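Local structure of glutamate racemase (Campylobacter jejuni, 3UHF) at residues Ser38-Leu43 with Leu250-Ser255; Ile53-Thr58 with Leu76-Phe81; Leu136-Lys141 with Tyr189-Ile194. The protein belongs to the Asp/Glu/hydantoin racemase family and folds into two parallel-sheet alpha/beta units, with D-glutamic acid bound in the crystal. All coordinates share one frame; numbering follows the deposited sequence. Where two conformers were deposited one is given.

Contact 1: Ser38-Leu43 with Leu250-Ser255; sequences SVLKSL and LHFYAS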
# COMPACT_ATOMS: atom_id res chain seq x y z
N SER A 38 2.57 -6.14 -2.72
CA SER A 38 1.26 -6.59 -2.23
C SER A 38 0.14 -5.82 -2.93
O SER A 38 -0.94 -6.36 -3.20
CB SER A 38 1.15 -6.48 -0.71
OG SER A 38 1.16 -5.13 -0.29
N VAL A 39 0.42 -4.55 -3.24
CA VAL A 39 -0.51 -3.71 -3.98
C VAL A 39 -0.47 -4.08 -5.46
O VAL A 39 -1.52 -4.19 -6.11
CB VAL A 39 -0.19 -2.21 -3.79
CG1 VAL A 39 -1.06 -1.35 -4.70
CG2 VAL A 39 -0.39 -1.81 -2.33
N LEU A 40 0.73 -4.28 -5.98
CA LEU A 40 0.87 -4.70 -7.38
C LEU A 40 0.05 -5.96 -7.64
O LEU A 40 -0.64 -6.07 -8.66
CB LEU A 40 2.34 -4.95 -7.72
CG LEU A 40 2.57 -5.33 -9.18
CD1 LEU A 40 2.25 -4.15 -10.08
CD2 LEU A 40 4.00 -5.82 -9.41
N LYS A 41 0.11 -6.90 -6.70
CA LYS A 41 -0.63 -8.15 -6.84
C LYS A 41 -2.12 -7.90 -7.03
O LYS A 41 -2.74 -8.47 -7.93
CB LYS A 41 -0.39 -9.04 -5.62
CG LYS A 41 -1.04 -10.41 -5.70
CD LYS A 41 -0.53 -11.29 -4.56
CE LYS A 41 -1.01 -12.73 -4.69
NZ LYS A 41 -2.49 -12.82 -4.53
N SER A 42 -2.70 -7.03 -6.21
CA SER A 42 -4.13 -6.74 -6.33
C SER A 42 -4.46 -6.11 -7.67
O SER A 42 -5.44 -6.48 -8.32
CB SER A 42 -4.59 -5.80 -5.21
OG SER A 42 -4.27 -6.34 -3.93
N LEU A 43 -3.63 -5.15 -8.09
CA LEU A 43 -3.86 -4.45 -9.36
C LEU A 43 -3.75 -5.39 -10.56
O LEU A 43 -4.53 -5.30 -11.51
CB LEU A 43 -2.86 -3.31 -9.52
CG LEU A 43 -2.94 -2.20 -8.48
CD1 LEU A 43 -1.72 -1.29 -8.58
CD2 LEU A 43 -4.23 -1.40 -8.67
N LEU A 250 4.38 -6.60 -17.09
CA LEU A 250 5.00 -6.04 -15.90
C LEU A 250 6.45 -5.68 -16.17
O LEU A 250 7.17 -6.45 -16.81
CB LEU A 250 4.92 -7.03 -14.73
CG LEU A 250 3.55 -7.50 -14.26
CD1 LEU A 250 3.70 -8.43 -13.05
CD2 LEU A 250 2.68 -6.32 -13.91
N HIS A 251 6.88 -4.53 -15.67
CA HIS A 251 8.29 -4.14 -15.73
C HIS A 251 8.72 -3.72 -14.34
O HIS A 251 8.03 -2.94 -13.68
CB HIS A 251 8.51 -2.99 -16.70
CG HIS A 251 8.16 -3.32 -18.12
ND1 HIS A 251 8.95 -4.13 -18.90
CD2 HIS A 251 7.11 -2.95 -18.89
CE1 HIS A 251 8.40 -4.25 -20.10
NE2 HIS A 251 7.28 -3.54 -20.11
N PHE A 252 9.87 -4.24 -13.89
CA PHE A 252 10.37 -3.95 -12.55
C PHE A 252 11.64 -3.13 -12.59
O PHE A 252 12.58 -3.46 -13.33
CB PHE A 252 10.61 -5.26 -11.81
CG PHE A 252 9.37 -6.05 -11.56
CD1 PHE A 252 8.98 -7.06 -12.43
CD2 PHE A 252 8.57 -5.77 -10.46
CE1 PHE A 252 7.82 -7.78 -12.21
CE2 PHE A 252 7.40 -6.49 -10.23
CZ PHE A 252 7.03 -7.49 -11.12
N TYR A 253 11.68 -2.08 -11.79
CA TYR A 253 12.89 -1.29 -11.60
C TYR A 253 13.15 -1.08 -10.12
O TYR A 253 12.22 -1.05 -9.31
CB TYR A 253 12.76 0.06 -12.30
CG TYR A 253 12.56 -0.06 -13.79
CD1 TYR A 253 13.65 -0.05 -14.66
CD2 TYR A 253 11.29 -0.18 -14.34
CE1 TYR A 253 13.47 -0.16 -16.03
CE2 TYR A 253 11.10 -0.28 -15.72
CZ TYR A 253 12.20 -0.27 -16.55
OH TYR A 253 12.01 -0.37 -17.92
N ALA A 254 14.42 -0.94 -9.74
CA ALA A 254 14.74 -0.69 -8.35
C ALA A 254 16.03 0.10 -8.25
O ALA A 254 16.89 0.01 -9.13
CB ALA A 254 14.85 -2.01 -7.57
N SER A 255 16.16 0.87 -7.18
CA SER A 255 17.37 1.68 -7.00
C SER A 255 18.55 0.84 -6.51
O SER A 255 19.67 1.34 -6.41
CB SER A 255 17.10 2.85 -6.07
OG SER A 255 16.56 2.42 -4.83
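Leu40 reaches from helix 37-45 to Leu250 and Phe252 on strand 249-254, an outermost strand of a five-stranded parallel alpha/beta sheet. The helix is the connection of the beta-alpha-beta crossover from strand 26-31 to strand 51-56, so the contact ties it to the strand just beyond that unit. Leu40 CB leaves the helix heading for the sheet but stays 5.9 Å from Phe252 CE2. The next atom, Leu40 CG, lies opposite the backbone N (chi1 -177°) and closes to 5.1 Å from Phe252 CE2, still short of touching. Real contact is made by the two methyls. Leu40 CD2 comes to 3.6 Å from Phe252 CE2 and 3.9 Å from Phe252 CZ, approaching the far end of the ring obliquely. The Phe252 ring is brought there by its torsion: although its CB does not point at the helix, chi1 of -64° carries the ring across, and helix 258-268 packs on the ring through Lys262 and Ala265. Leu40 also touches Ile52 in the adjoining strand and Leu269 beyond that last helix, and is buried. The match is purely apolar and small, with 106 Å² buried in all, and the backbones stay well apart, Leu40 CA and Leu250 CA being separated by 9.6 Å. The second methyl makes the looser touch, Leu40 CD1 lying 4.4 Å from Leu250 CD2.

Contact 2: Ile53-Thr58 with Leu76-Phe81; sequences IYYGDT and LEALDF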
# COMPACT_ATOMS: atom_id res chain seq x y z
N ILE A 53 4.41 -0.37 -14.67
CA ILE A 53 5.82 -0.16 -14.34
C ILE A 53 5.93 -0.01 -12.84
O ILE A 53 5.41 0.95 -12.28
CB ILE A 53 6.37 1.13 -15.00
CG1 ILE A 53 6.01 1.20 -16.49
CG2 ILE A 53 7.88 1.24 -14.77
CD1 ILE A 53 6.48 0.04 -17.31
N TYR A 54 6.61 -0.96 -12.19
CA TYR A 54 6.83 -0.93 -10.74
C TYR A 54 8.24 -0.42 -10.46
O TYR A 54 9.20 -0.85 -11.09
CB TYR A 54 6.66 -2.33 -10.14
CG TYR A 54 6.79 -2.40 -8.62
CD1 TYR A 54 5.66 -2.32 -7.81
CD2 TYR A 54 8.03 -2.53 -8.01
CE1 TYR A 54 5.76 -2.38 -6.43
CE2 TYR A 54 8.14 -2.59 -6.62
CZ TYR A 54 7.01 -2.51 -5.84
OH TYR A 54 7.09 -2.57 -4.47
N TYR A 55 8.35 0.52 -9.52
CA TYR A 55 9.64 1.02 -9.09
C TYR A 55 9.68 1.00 -7.57
O TYR A 55 8.80 1.55 -6.91
CB TYR A 55 9.89 2.44 -9.60
CG TYR A 55 11.17 3.08 -9.07
CD1 TYR A 55 12.41 2.53 -9.35
CD2 TYR A 55 11.13 4.24 -8.31
CE1 TYR A 55 13.59 3.12 -8.87
CE2 TYR A 55 12.28 4.83 -7.84
CZ TYR A 55 13.51 4.27 -8.12
OH TYR A 55 14.66 4.88 -7.64
N GLY A 56 10.70 0.35 -7.02
CA GLY A 56 10.87 0.29 -5.58
C GLY A 56 12.20 0.92 -5.20
O GLY A 56 13.21 0.62 -5.83
N ASP A 57 12.20 1.80 -4.21
CA ASP A 57 13.44 2.52 -3.84
C ASP A 57 14.27 1.68 -2.86
O ASP A 57 14.56 2.09 -1.73
CB ASP A 57 13.10 3.89 -3.24
CG ASP A 57 14.33 4.76 -3.03
OD1 ASP A 57 15.43 4.41 -3.54
OD2 ASP A 57 14.20 5.80 -2.34
N THR A 58 14.63 0.49 -3.29
CA THR A 58 15.21 -0.47 -2.36
C THR A 58 16.59 -0.06 -1.82
O THR A 58 17.07 -0.64 -0.87
CB THR A 58 15.30 -1.87 -2.99
OG1 THR A 58 16.01 -1.77 -4.23
CG2 THR A 58 13.89 -2.42 -3.25
N LEU A 76 9.47 12.73 -4.71
CA LEU A 76 9.62 13.60 -5.87
C LEU A 76 10.70 13.09 -6.82
O LEU A 76 10.57 13.23 -8.03
CB LEU A 76 9.88 15.05 -5.44
CG LEU A 76 8.66 15.78 -4.88
CD1 LEU A 76 9.04 17.13 -4.29
CD2 LEU A 76 7.58 15.95 -5.95
N GLU A 77 11.76 12.49 -6.27
CA GLU A 77 12.77 11.87 -7.12
C GLU A 77 12.17 10.70 -7.89
O GLU A 77 12.51 10.47 -9.05
CB GLU A 77 13.97 11.41 -6.30
CG GLU A 77 14.70 12.54 -5.59
CD GLU A 77 15.93 12.04 -4.84
OE1 GLU A 77 16.18 10.82 -4.87
OE2 GLU A 77 16.66 12.87 -4.25
N ALA A 78 11.28 9.97 -7.24
CA ALA A 78 10.62 8.84 -7.88
C ALA A 78 9.75 9.34 -9.03
O ALA A 78 9.72 8.74 -10.11
CB ALA A 78 9.78 8.07 -6.86
N LEU A 79 9.05 10.44 -8.81
CA LEU A 79 8.25 11.04 -9.87
C LEU A 79 9.14 11.36 -11.08
O LEU A 79 8.78 11.05 -12.22
CB LEU A 79 7.54 12.30 -9.36
CG LEU A 79 6.62 13.00 -10.35
CD1 LEU A 79 5.57 12.03 -10.88
CD2 LEU A 79 5.96 14.21 -9.71
N ASP A 80 10.32 11.94 -10.82
CA ASP A 80 11.28 12.20 -11.89
C ASP A 80 11.63 10.93 -12.65
O ASP A 80 11.68 10.94 -13.88
CB ASP A 80 12.56 12.81 -11.32
CG ASP A 80 12.39 14.24 -10.87
OD1 ASP A 80 11.37 14.87 -11.23
OD2 ASP A 80 13.28 14.73 -10.16
N PHE A 81 11.88 9.84 -11.93
CA PHE A 81 12.21 8.56 -12.55
C PHE A 81 11.12 8.10 -13.52
O PHE A 81 11.42 7.58 -14.59
CB PHE A 81 12.42 7.47 -11.50
CG PHE A 81 12.61 6.10 -12.09
CD1 PHE A 81 13.85 5.71 -12.58
CD2 PHE A 81 11.55 5.21 -12.17
CE1 PHE A 81 14.03 4.45 -13.13
CE2 PHE A 81 11.72 3.95 -12.73
CZ PHE A 81 12.97 3.58 -13.21
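An offset aromatic stack between Tyr55 and Phe81 joins strand 51-56 of the five-stranded parallel sheet to helix 68-82, the helix that follows it in this alpha/beta fold. Tyr55 points from the strand to the helix, whereas Tyr54 before it turns to the other face and touches Phe252. The two rings lie nearly parallel, their planes 20° apart and their centroids 4.2 Å from each other. Their displacement puts rim over rim: Phe81 CD2 stands 3.8 Å above the plane of Tyr55, and Phe81 CE2 is 3.7 Å from Tyr55 CD1. Phe81 CE2 also reaches back to the root of the tyrosine, 3.9 Å from Tyr55 CB. Both side chains extend with CG opposite the backbone N (chi1 174° for Tyr55 and 173° for Phe81), which lets each ring lean out from its own backbone toward the other element. Phe85 meets the Phe81 ring at a steep angle, and Phe82 adds a further contact to Tyr55. Past the strand end, Asp57 centres an inverse gamma turn; its OD2, also hydrogen-bonded to Tyr63 OH of the ligand pocket, shares salt-bridge partner Arg60 with Glu77 OE1, and the arginine probably eases repulsion between Asp57 OD2 and Glu77 OE1, 6.0 Å apart. One turn back from Phe81, Ala78 CB touches the edge of the Tyr55 ring, near its plane, 4.2 Å from Tyr55 CE2.

Contact 3: Leu136-Lys141 with Tyr189-Ile194; sequences LVIATK and YYFKNI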
# COMPACT_ATOMS: atom_id res chain seq x y z
N LEU A 136 -8.87 -0.65 14.43
CA LEU A 136 -7.45 -0.59 14.78
C LEU A 136 -6.67 -0.33 13.48
O LEU A 136 -6.81 -1.08 12.51
CB LEU A 136 -6.99 -1.89 15.43
CG LEU A 136 -5.47 -2.01 15.61
CD1 LEU A 136 -4.98 -0.84 16.46
CD2 LEU A 136 -5.13 -3.35 16.25
N VAL A 137 -5.90 0.75 13.46
CA VAL A 137 -5.04 1.03 12.32
C VAL A 137 -3.62 0.67 12.73
O VAL A 137 -3.14 1.16 13.74
CB VAL A 137 -5.05 2.52 11.98
CG1 VAL A 137 -4.16 2.79 10.78
CG2 VAL A 137 -6.49 2.99 11.70
N ILE A 138 -2.97 -0.21 11.98
CA ILE A 138 -1.55 -0.51 12.25
C ILE A 138 -0.72 -0.11 11.05
O ILE A 138 -1.14 -0.30 9.91
CB ILE A 138 -1.32 -2.00 12.63
CG1 ILE A 138 -1.84 -2.94 11.53
CG2 ILE A 138 -1.96 -2.28 13.99
CD1 ILE A 138 -1.41 -4.43 11.71
N ALA A 139 0.47 0.46 11.30
CA ALA A 139 1.23 1.07 10.23
C ALA A 139 2.62 1.38 10.73
O ALA A 139 2.95 1.10 11.88
CB ALA A 139 0.54 2.36 9.75
N THR A 140 3.43 2.00 9.88
CA THR A 140 4.76 2.46 10.31
C THR A 140 4.61 3.64 11.27
O THR A 140 3.54 4.22 11.36
CB THR A 140 5.61 2.95 9.12
OG1 THR A 140 4.98 4.09 8.52
CG2 THR A 140 5.80 1.84 8.08
N LYS A 141 5.68 3.98 11.98
CA LYS A 141 5.67 5.16 12.85
C LYS A 141 5.33 6.43 12.09
O LYS A 141 4.55 7.26 12.56
CB LYS A 141 7.03 5.34 13.55
CG LYS A 141 7.25 4.39 14.71
CD LYS A 141 8.47 4.79 15.54
CE LYS A 141 8.67 3.84 16.73
NZ LYS A 141 9.89 4.16 17.52
N TYR A 189 3.56 -8.15 21.95
CA TYR A 189 4.23 -6.92 22.32
C TYR A 189 3.41 -5.70 21.91
O TYR A 189 3.17 -4.80 22.72
CB TYR A 189 5.62 -6.86 21.68
CG TYR A 189 6.35 -5.55 21.85
CD1 TYR A 189 6.99 -5.23 23.05
CD2 TYR A 189 6.43 -4.64 20.80
CE1 TYR A 189 7.68 -4.04 23.20
CE2 TYR A 189 7.12 -3.44 20.94
CZ TYR A 189 7.74 -3.15 22.14
OH TYR A 189 8.42 -1.96 22.29
N TYR A 190 3.00 -5.65 20.65
CA TYR A 190 2.27 -4.48 20.16
C TYR A 190 0.83 -4.45 20.66
O TYR A 190 0.28 -3.38 20.87
CB TYR A 190 2.28 -4.40 18.64
CG TYR A 190 3.63 -4.00 18.08
CD1 TYR A 190 4.33 -4.85 17.24
CD2 TYR A 190 4.20 -2.79 18.43
CE1 TYR A 190 5.57 -4.49 16.73
CE2 TYR A 190 5.45 -2.41 17.94
CZ TYR A 190 6.13 -3.27 17.09
OH TYR A 190 7.36 -2.89 16.61
N PHE A 191 0.22 -5.61 20.84
CA PHE A 191 -1.23 -5.65 21.03
C PHE A 191 -1.66 -5.96 22.47
O PHE A 191 -2.83 -6.22 22.74
CB PHE A 191 -1.85 -6.67 20.07
CG PHE A 191 -1.59 -6.38 18.62
CD1 PHE A 191 -1.37 -7.43 17.73
CD2 PHE A 191 -1.57 -5.08 18.13
CE1 PHE A 191 -1.13 -7.18 16.38
CE2 PHE A 191 -1.34 -4.82 16.78
CZ PHE A 191 -1.11 -5.88 15.90
N LYS A 192 -0.70 -5.95 23.39
CA LYS A 192 -1.02 -6.18 24.78
C LYS A 192 -1.99 -5.11 25.29
O LYS A 192 -1.80 -3.92 25.04
CB LYS A 192 0.25 -6.24 25.63
CG LYS A 192 0.35 -7.53 26.44
CD LYS A 192 0.01 -8.75 25.58
CE LYS A 192 -0.37 -9.96 26.43
NZ LYS A 192 0.67 -10.29 27.45
N ASN A 193 -3.04 -5.54 25.97
CA ASN A 193 -4.04 -4.61 26.49
C ASN A 193 -4.67 -3.75 25.39
O ASN A 193 -5.05 -2.60 25.61
CB ASN A 193 -3.44 -3.73 27.59
CG ASN A 193 -2.80 -4.55 28.70
OD1 ASN A 193 -1.68 -4.27 29.11
ND2 ASN A 193 -3.52 -5.57 29.17
N ILE A 194 -4.77 -4.32 24.20
CA ILE A 194 -5.54 -3.67 23.16
C ILE A 194 -6.86 -4.40 23.01
O ILE A 194 -6.91 -5.62 23.13
CB ILE A 194 -4.79 -3.59 21.81
CG1 ILE A 194 -5.21 -2.33 21.08
CG2 ILE A 194 -5.05 -4.82 20.94
CD1 ILE A 194 -4.93 -2.38 19.62
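Thr140 OG1, hydrogen-bonded to both Thr96 OG1 and Thr143 OG1, lies two residues beyond Ile138, whose CG2 meets Phe191 CE2 at 3.8 Å. Here strand 135-139 of the four-stranded parallel sheet packs against Phe191 and Ile194, the first and last residues of a type II turn to which helix 181-191 leads, closed by a 3.1 Å bond from Ile194 N to Phe191 O. Ile138 comes at the edge of the Phe191 ring, near its plane, the two side chains crossing at about a right angle. Leu136 CD2 approaches the same ring carbon, Phe191 CE2, obliquely at 4.1 Å. Tighter is the fit with Ile194, whose CD1 lies against both leucine methyls, 3.5 Å from Leu136 CD1 and 3.5 Å from Leu136 CD2. The Ile194 chi1 of -148° lies some 30° from the anti value, probably a mild strain that accompanies this packing. Phe218 and Leu214 of helix 211-218 also pack on Phe191, completing a buried apolar cluster. Between strand and turn, carbon meets carbon throughout, consistent with cohesion by close fit and probably the exclusion of water; the polar bonds nearby belong to the turn, the sheet and Thr140, not to the interface.

In the fold
Contacts 1 and 2 share one sheet and sandwich it: strands 249-254 and 51-56 are neighbours, and the centres of the two contacts lie 11 Å apart. Tyr253 N to Tyr54 O, at 2.9 Å, is one probable rung between them, and Ser255 OG reaches Asp57 OD1 at 2.6 Å where the strands end. Contact 3 belongs to the other sheet, across the chain's centre, its own centre 27 Å from that of contact 1 and 29 Å from that of contact 2. D-glutamic acid lies between: the side chains of Leu40 and Tyr55 are each about 12 Å from it and that of Ile138 about 10 Å, while Thr140 touches it directly.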